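Local coordinates for protein superoxide dismutase [Fe] (Methanothermobacter thermautotrophicus, PDB 1MA1) that uses iron to dismute toxic superoxide radicals into hydrogen peroxide and molecular oxygen, at residues A[105-119]-A[135-147]. Sequence-based numbering, arbitrary orientation.
Sequences YIEKDFGSFERFRKE and LTYCQRTDRLFIM
Two phenol hydroxyls converge on one carboxylate oxygen, Asp142 OD1: Tyr105 OH donates to its syn lone pair at 2.7 Å, and Tyr137 OH takes the anti one. The two rings pair as an offset edge-to-face stack, planes at 88°, with the edge of Tyr137 directed at the face of Tyr105. Asp142 belongs to the G1 bulge that closes the hairpin, and its carbonyl O receives Lys108 NZ (2.9 Å) in the carbonyl plane. The lysine reaches it by a final bend, chi4 58°, and the same ammonium forms a salt bridge with Asp109 OD1. Here, in the C-terminal alpha/beta domain of the Fe/Mn superoxide dismutase fold, helix 105-110 crosses strand 143-147, part of an outer strand of this chain's antiparallel sheet, at 76°. Leu144 N donates to Asp109 OD2 (2.8 Å) from above the carboxylate plane, while a water links OD1 to Arg143 NE, whose guanidinium also forms a salt bridge with Asp53 of the second subunit. With an alanine in place of Asp109, Leu144 N is likely to lose its acceptor, and Lys108, still bonded to Asp142 O, its carboxylate mate. Leu144 CD1 lies against Tyr105 CB (3.6 Å) and Ile106 CG1, and farther along the strand Ile146 CD1 meets Phe110 CE2 at 3.8 Å.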
loop_
_atom_site.group_PDB
_atom_site.type_symbol
_atom_site.label_atom_id
_atom_site.label_comp_id
_atom_site.label_asym_id
_atom_site.label_seq_id
_atom_site.Cartn_x
_atom_site.Cartn_y
_atom_site.Cartn_z
ATOM N N TYR A 105 -26.429 14.981 11.556
ATOM C CA TYR A 105 -25.700 13.736 11.357
ATOM C C TYR A 105 -24.410 13.673 12.144
ATOM O O TYR A 105 -24.064 12.622 12.666
ATOM C CB TYR A 105 -25.405 13.502 9.886
ATOM C CG TYR A 105 -26.510 12.771 9.173
ATOM C CD1 TYR A 105 -27.605 13.446 8.658
ATOM C CD2 TYR A 105 -26.470 11.385 9.037
ATOM C CE1 TYR A 105 -28.643 12.755 8.016
ATOM C CE2 TYR A 105 -27.496 10.690 8.407
ATOM C CZ TYR A 105 -28.576 11.380 7.897
ATOM O OH TYR A 105 -29.578 10.696 7.256
ATOM N N ILE A 106 -23.694 14.786 12.243
ATOM C CA ILE A 106 -22.461 14.783 13.012
ATOM C C ILE A 106 -22.756 14.490 14.480
ATOM O O ILE A 106 -22.007 13.769 15.146
ATOM C CB ILE A 106 -21.710 16.123 12.889
ATOM C CG1 ILE A 106 -21.063 16.214 11.503
ATOM C CG2 ILE A 106 -20.662 16.242 13.989
ATOM C CD1 ILE A 106 -20.316 17.495 11.221
ATOM N N GLU A 107 -23.864 15.029 14.976
ATOM C CA GLU A 107 -24.319 14.706 16.318
ATOM C C GLU A 107 -24.615 13.244 16.528
ATOM O O GLU A 107 -24.125 12.653 17.492
ATOM C CB GLU A 107 -25.566 15.497 16.667
ATOM C CG GLU A 107 -25.262 16.756 17.426
ATOM C CD GLU A 107 -26.464 17.241 18.205
ATOM O OE1 GLU A 107 -27.506 17.546 17.572
ATOM O OE2 GLU A 107 -26.366 17.310 19.454
ATOM N N LYS A 108 -25.438 12.668 15.652
ATOM C CA LYS A 108 -25.941 11.325 15.905
ATOM C C LYS A 108 -24.838 10.298 15.663
ATOM O O LYS A 108 -24.796 9.270 16.334
ATOM C CB LYS A 108 -27.159 11.006 15.032
ATOM C CG LYS A 108 -26.854 10.430 13.657
ATOM C CD LYS A 108 -28.075 9.682 13.100
ATOM C CE LYS A 108 -27.822 9.169 11.681
ATOM N NZ LYS A 108 -26.646 8.257 11.600
ATOM N N ASP A 109 -23.937 10.581 14.727
ATOM C CA ASP A 109 -22.878 9.645 14.415
ATOM C C ASP A 109 -21.668 9.805 15.308
ATOM O O ASP A 109 -20.986 8.826 15.613
ATOM C CB ASP A 109 -22.465 9.759 12.937
ATOM C CG ASP A 109 -23.532 9.213 11.990
ATOM O OD1 ASP A 109 -24.174 8.187 12.324
ATOM O OD2 ASP A 109 -23.723 9.794 10.903
ATOM N N PHE A 110 -21.389 11.027 15.745
ATOM C CA PHE A 110 -20.205 11.247 16.579
ATOM C C PHE A 110 -20.519 11.646 18.017
ATOM O O PHE A 110 -19.634 11.651 18.856
ATOM C CB PHE A 110 -19.302 12.297 15.949
ATOM C CG PHE A 110 -18.760 11.901 14.613
ATOM C CD1 PHE A 110 -19.436 12.232 13.448
ATOM C CD2 PHE A 110 -17.563 11.199 14.518
ATOM C CE1 PHE A 110 -18.924 11.871 12.186
ATOM C CE2 PHE A 110 -17.030 10.825 13.267
ATOM C CZ PHE A 110 -17.714 11.163 12.095
ATOM N N GLY A 111 -21.778 11.972 18.289
ATOM C CA GLY A 111 -22.161 12.369 19.627
ATOM C C GLY A 111 -22.127 13.871 19.818
ATOM O O GLY A 111 -22.981 14.436 20.510
ATOM N N SER A 112 -21.146 14.529 19.204
ATOM C CA SER A 112 -21.063 15.987 19.232
ATOM C C SER A 112 -20.156 16.468 18.109
ATOM O O SER A 112 -19.424 15.687 17.511
ATOM C CB SER A 112 -20.487 16.454 20.563
ATOM O OG SER A 112 -19.102 16.143 20.622
ATOM N N PHE A 113 -20.185 17.766 17.843
ATOM C CA PHE A 113 -19.217 18.358 16.942
ATOM C C PHE A 113 -17.802 18.212 17.472
ATOM O O PHE A 113 -16.884 17.936 16.710
ATOM C CB PHE A 113 -19.527 19.837 16.717
ATOM C CG PHE A 113 -18.604 20.500 15.745
ATOM C CD1 PHE A 113 -18.670 20.197 14.398
ATOM C CD2 PHE A 113 -17.631 21.397 16.177
ATOM C CE1 PHE A 113 -17.780 20.776 13.493
ATOM C CE2 PHE A 113 -16.737 21.979 15.262
ATOM C CZ PHE A 113 -16.818 21.663 13.924
ATOM N N GLU A 114 -17.618 18.410 18.773
ATOM C CA GLU A 114 -16.291 18.290 19.361
ATOM C C GLU A 114 -15.694 16.927 19.056
ATOM O O GLU A 114 -14.552 16.826 18.593
ATOM C CB GLU A 114 -16.363 18.470 20.865
ATOM C CG GLU A 114 -16.316 19.894 21.334
ATOM C CD GLU A 114 -17.554 20.689 20.999
ATOM O OE1 GLU A 114 -18.657 20.089 20.933
ATOM O OE2 GLU A 114 -17.416 21.925 20.825
ATOM N N ARG A 115 -16.468 15.882 19.329
ATOM C CA ARG A 115 -16.003 14.523 19.087
ATOM C C ARG A 115 -15.560 14.389 17.626
ATOM O O ARG A 115 -14.442 13.942 17.337
ATOM C CB ARG A 115 -17.129 13.523 19.393
ATOM C CG ARG A 115 -16.755 12.052 19.233
ATOM C CD ARG A 115 -15.782 11.626 20.277
ATOM N NE ARG A 115 -15.384 10.241 20.101
ATOM C CZ ARG A 115 -14.485 9.647 20.873
ATOM N NH1 ARG A 115 -13.916 10.324 21.868
ATOM N NH2 ARG A 115 -14.127 8.395 20.637
ATOM N N PHE A 116 -16.441 14.787 16.710
ATOM C CA PHE A 116 -16.119 14.787 15.289
ATOM C C PHE A 116 -14.817 15.511 15.000
ATOM O O PHE A 116 -13.910 14.953 14.388
ATOM C CB PHE A 116 -17.223 15.450 14.459
ATOM C CG PHE A 116 -16.800 15.757 13.058
ATOM C CD1 PHE A 116 -16.546 14.731 12.151
ATOM C CD2 PHE A 116 -16.586 17.072 12.662
ATOM C CE1 PHE A 116 -16.084 15.005 10.875
ATOM C CE2 PHE A 116 -16.120 17.372 11.376
ATOM C CZ PHE A 116 -15.869 16.336 10.481
ATOM N N ARG A 117 -14.754 16.764 15.434
ATOM C CA ARG A 117 -13.620 17.632 15.178
ATOM C C ARG A 117 -12.360 16.918 15.624
ATOM O O ARG A 117 -11.328 16.994 14.962
ATOM C CB ARG A 117 -13.802 18.929 15.966
ATOM C CG ARG A 117 -12.856 20.059 15.639
ATOM C CD ARG A 117 -13.203 21.214 16.547
ATOM N NE ARG A 117 -12.444 22.424 16.244
ATOM C CZ ARG A 117 -11.157 22.618 16.539
ATOM N NH1 ARG A 117 -10.454 21.671 17.170
ATOM N NH2 ARG A 117 -10.562 23.759 16.172
ATOM N N LYS A 118 -12.457 16.207 16.740
ATOM C CA LYS A 118 -11.289 15.593 17.346
ATOM C C LYS A 118 -10.874 14.349 16.572
ATOM O O LYS A 118 -9.702 14.171 16.254
ATOM C CB LYS A 118 -11.598 15.214 18.791
ATOM C CG LYS A 118 -10.449 14.532 19.519
ATOM C CD LYS A 118 -10.978 13.846 20.765
ATOM C CE LYS A 118 -9.868 13.215 21.575
ATOM N NZ LYS A 118 -10.438 12.496 22.731
ATOM N N GLU A 119 -11.846 13.491 16.275
ATOM C CA GLU A 119 -11.577 12.292 15.499
ATOM C C GLU A 119 -11.015 12.648 14.123
ATOM O O GLU A 119 -10.018 12.066 13.683
ATOM C CB GLU A 119 -12.851 11.451 15.346
ATOM C CG GLU A 119 -13.180 10.600 16.552
ATOM C CD GLU A 119 -14.358 9.670 16.310
ATOM O OE1 GLU A 119 -14.544 9.263 15.143
ATOM O OE2 GLU A 119 -15.090 9.334 17.280
ATOM N N LEU A 135 -14.149 13.232 4.994
ATOM C CA LEU A 135 -15.471 12.838 5.479
ATOM C C LEU A 135 -16.317 12.330 4.325
ATOM O O LEU A 135 -16.288 12.893 3.234
ATOM C CB LEU A 135 -16.170 14.018 6.128
ATOM C CG LEU A 135 -17.542 13.704 6.734
ATOM C CD1 LEU A 135 -17.350 12.674 7.827
ATOM C CD2 LEU A 135 -18.183 14.975 7.309
ATOM N N THR A 136 -17.073 11.268 4.571
ATOM C CA THR A 136 -17.997 10.717 3.581
ATOM C C THR A 136 -19.213 10.078 4.275
ATOM O O THR A 136 -19.432 10.289 5.471
ATOM C CB THR A 136 -17.294 9.666 2.702
ATOM O OG1 THR A 136 -18.204 9.198 1.699
ATOM C CG2 THR A 136 -16.829 8.483 3.546
ATOM N N TYR A 137 -20.009 9.317 3.530
ATOM C CA TYR A 137 -21.345 8.930 3.988
ATOM C C TYR A 137 -21.738 7.580 3.409
ATOM O O TYR A 137 -21.657 7.374 2.196
ATOM C CB TYR A 137 -22.377 9.987 3.574
ATOM C CG TYR A 137 -23.826 9.585 3.805
ATOM C CD1 TYR A 137 -24.333 9.455 5.089
ATOM C CD2 TYR A 137 -24.674 9.285 2.727
ATOM C CE1 TYR A 137 -25.634 9.033 5.302
ATOM C CE2 TYR A 137 -25.976 8.862 2.933
ATOM C CZ TYR A 137 -26.446 8.733 4.227
ATOM O OH TYR A 137 -27.710 8.248 4.474
ATOM N N CYS A 138 -22.151 6.653 4.274
ATOM C CA CYS A 138 -22.720 5.378 3.820
ATOM C C CYS A 138 -24.244 5.455 3.829
ATOM O O CYS A 138 -24.887 5.197 4.831
ATOM C CB CYS A 138 -22.240 4.222 4.706
ATOM S SG CYS A 138 -22.836 2.562 4.242
ATOM N N GLN A 139 -24.791 5.883 2.698
ATOM C CA GLN A 139 -26.090 5.473 2.193
ATOM C C GLN A 139 -26.686 4.213 2.837
ATOM O O GLN A 139 -27.771 4.249 3.412
ATOM C CB GLN A 139 -25.955 5.336 0.672
ATOM C CG GLN A 139 -24.457 5.422 0.203
ATOM C CD GLN A 139 -24.252 5.854 -1.274
ATOM O OE1 GLN A 139 -23.237 5.494 -1.898
ATOM N NE2 GLN A 139 -25.196 6.642 -1.821
ATOM N N ARG A 140 -25.977 3.099 2.763
ATOM C CA ARG A 140 -26.522 1.828 3.257
ATOM C C ARG A 140 -26.896 1.866 4.755
ATOM O O ARG A 140 -28.018 1.527 5.126
ATOM C CB ARG A 140 -25.513 0.705 3.025
ATOM C CG ARG A 140 -26.119 -0.587 2.552
ATOM C CD ARG A 140 -26.464 -0.478 1.090
ATOM N NE ARG A 140 -26.871 -1.762 0.535
ATOM C CZ ARG A 140 -27.303 -1.929 -0.714
ATOM N NH1 ARG A 140 -27.374 -0.893 -1.543
ATOM N NH2 ARG A 140 -27.673 -3.137 -1.129
ATOM N N THR A 141 -25.950 2.258 5.606
ATOM C CA THR A 141 -26.171 2.264 7.048
ATOM C C THR A 141 -26.545 3.647 7.535
ATOM O O THR A 141 -26.791 3.837 8.729
ATOM C CB THR A 141 -24.904 1.814 7.831
ATOM O OG1 THR A 141 -23.794 2.626 7.439
ATOM C CG2 THR A 141 -24.570 0.369 7.542
ATOM N N ASP A 142 -26.579 4.611 6.618
ATOM C CA ASP A 142 -27.014 5.979 6.927
ATOM C C ASP A 142 -26.103 6.647 7.973
ATOM O O ASP A 142 -26.583 7.265 8.920
ATOM C CB ASP A 142 -28.465 5.940 7.412
ATOM C CG ASP A 142 -29.080 7.317 7.563
ATOM O OD1 ASP A 142 -28.966 8.159 6.637
ATOM O OD2 ASP A 142 -29.704 7.544 8.619
ATOM N N ARG A 143 -24.790 6.504 7.780
ATOM C CA ARG A 143 -23.797 6.957 8.746
ATOM C C ARG A 143 -22.705 7.769 8.038
ATOM O O ARG A 143 -22.282 7.416 6.929
ATOM C CB ARG A 143 -23.182 5.750 9.473
ATOM C CG ARG A 143 -24.236 4.842 10.091
ATOM C CD ARG A 143 -23.700 3.506 10.591
ATOM N NE ARG A 143 -23.024 3.686 11.858
ATOM C CZ ARG A 143 -23.210 2.936 12.936
ATOM N NH1 ARG A 143 -24.064 1.923 12.927
ATOM N NH2 ARG A 143 -22.535 3.215 14.035
ATOM N N LEU A 144 -22.264 8.859 8.666
ATOM C CA LEU A 144 -21.034 9.523 8.259
ATOM C C LEU A 144 -19.836 8.661 8.608
ATOM O O LEU A 144 -19.740 8.150 9.721
ATOM C CB LEU A 144 -20.896 10.890 8.942
ATOM C CG LEU A 144 -21.932 11.965 8.559
ATOM C CD1 LEU A 144 -21.819 13.141 9.522
ATOM C CD2 LEU A 144 -21.741 12.407 7.080
ATOM N N PHE A 145 -18.931 8.491 7.649
ATOM C CA PHE A 145 -17.651 7.807 7.861
ATOM C C PHE A 145 -16.511 8.800 7.670
ATOM O O PHE A 145 -16.583 9.693 6.831
ATOM C CB PHE A 145 -17.456 6.668 6.849
ATOM C CG PHE A 145 -18.320 5.459 7.090
ATOM C CD1 PHE A 145 -18.423 4.468 6.120
ATOM C CD2 PHE A 145 -19.013 5.298 8.286
ATOM C CE1 PHE A 145 -19.203 3.332 6.333
ATOM C CE2 PHE A 145 -19.804 4.155 8.516
ATOM C CZ PHE A 145 -19.897 3.174 7.537
ATOM N N ILE A 146 -15.444 8.622 8.433
ATOM C CA ILE A 146 -14.175 9.247 8.085
ATOM C C ILE A 146 -13.259 8.211 7.420
ATOM O O ILE A 146 -13.179 7.063 7.863
ATOM C CB ILE A 146 -13.498 9.831 9.354
ATOM C CG1 ILE A 146 -14.456 10.816 10.036
ATOM C CG2 ILE A 146 -12.164 10.504 8.992
ATOM C CD1 ILE A 146 -13.881 11.481 11.287
ATOM N N MET A 147 -12.576 8.592 6.350
ATOM C CA MET A 147 -11.468 7.755 5.890
ATOM C C MET A 147 -10.122 8.458 5.907
ATOM O O MET A 147 -10.036 9.673 5.709
ATOM C CB MET A 147 -11.751 7.145 4.488
ATOM C CG MET A 147 -12.666 7.936 3.569
ATOM S SD MET A 147 -13.012 7.172 1.925
ATOM C CE MET A 147 -14.176 6.110 2.385
HETATM O O HOH W 1 -21.958 6.328 12.957
#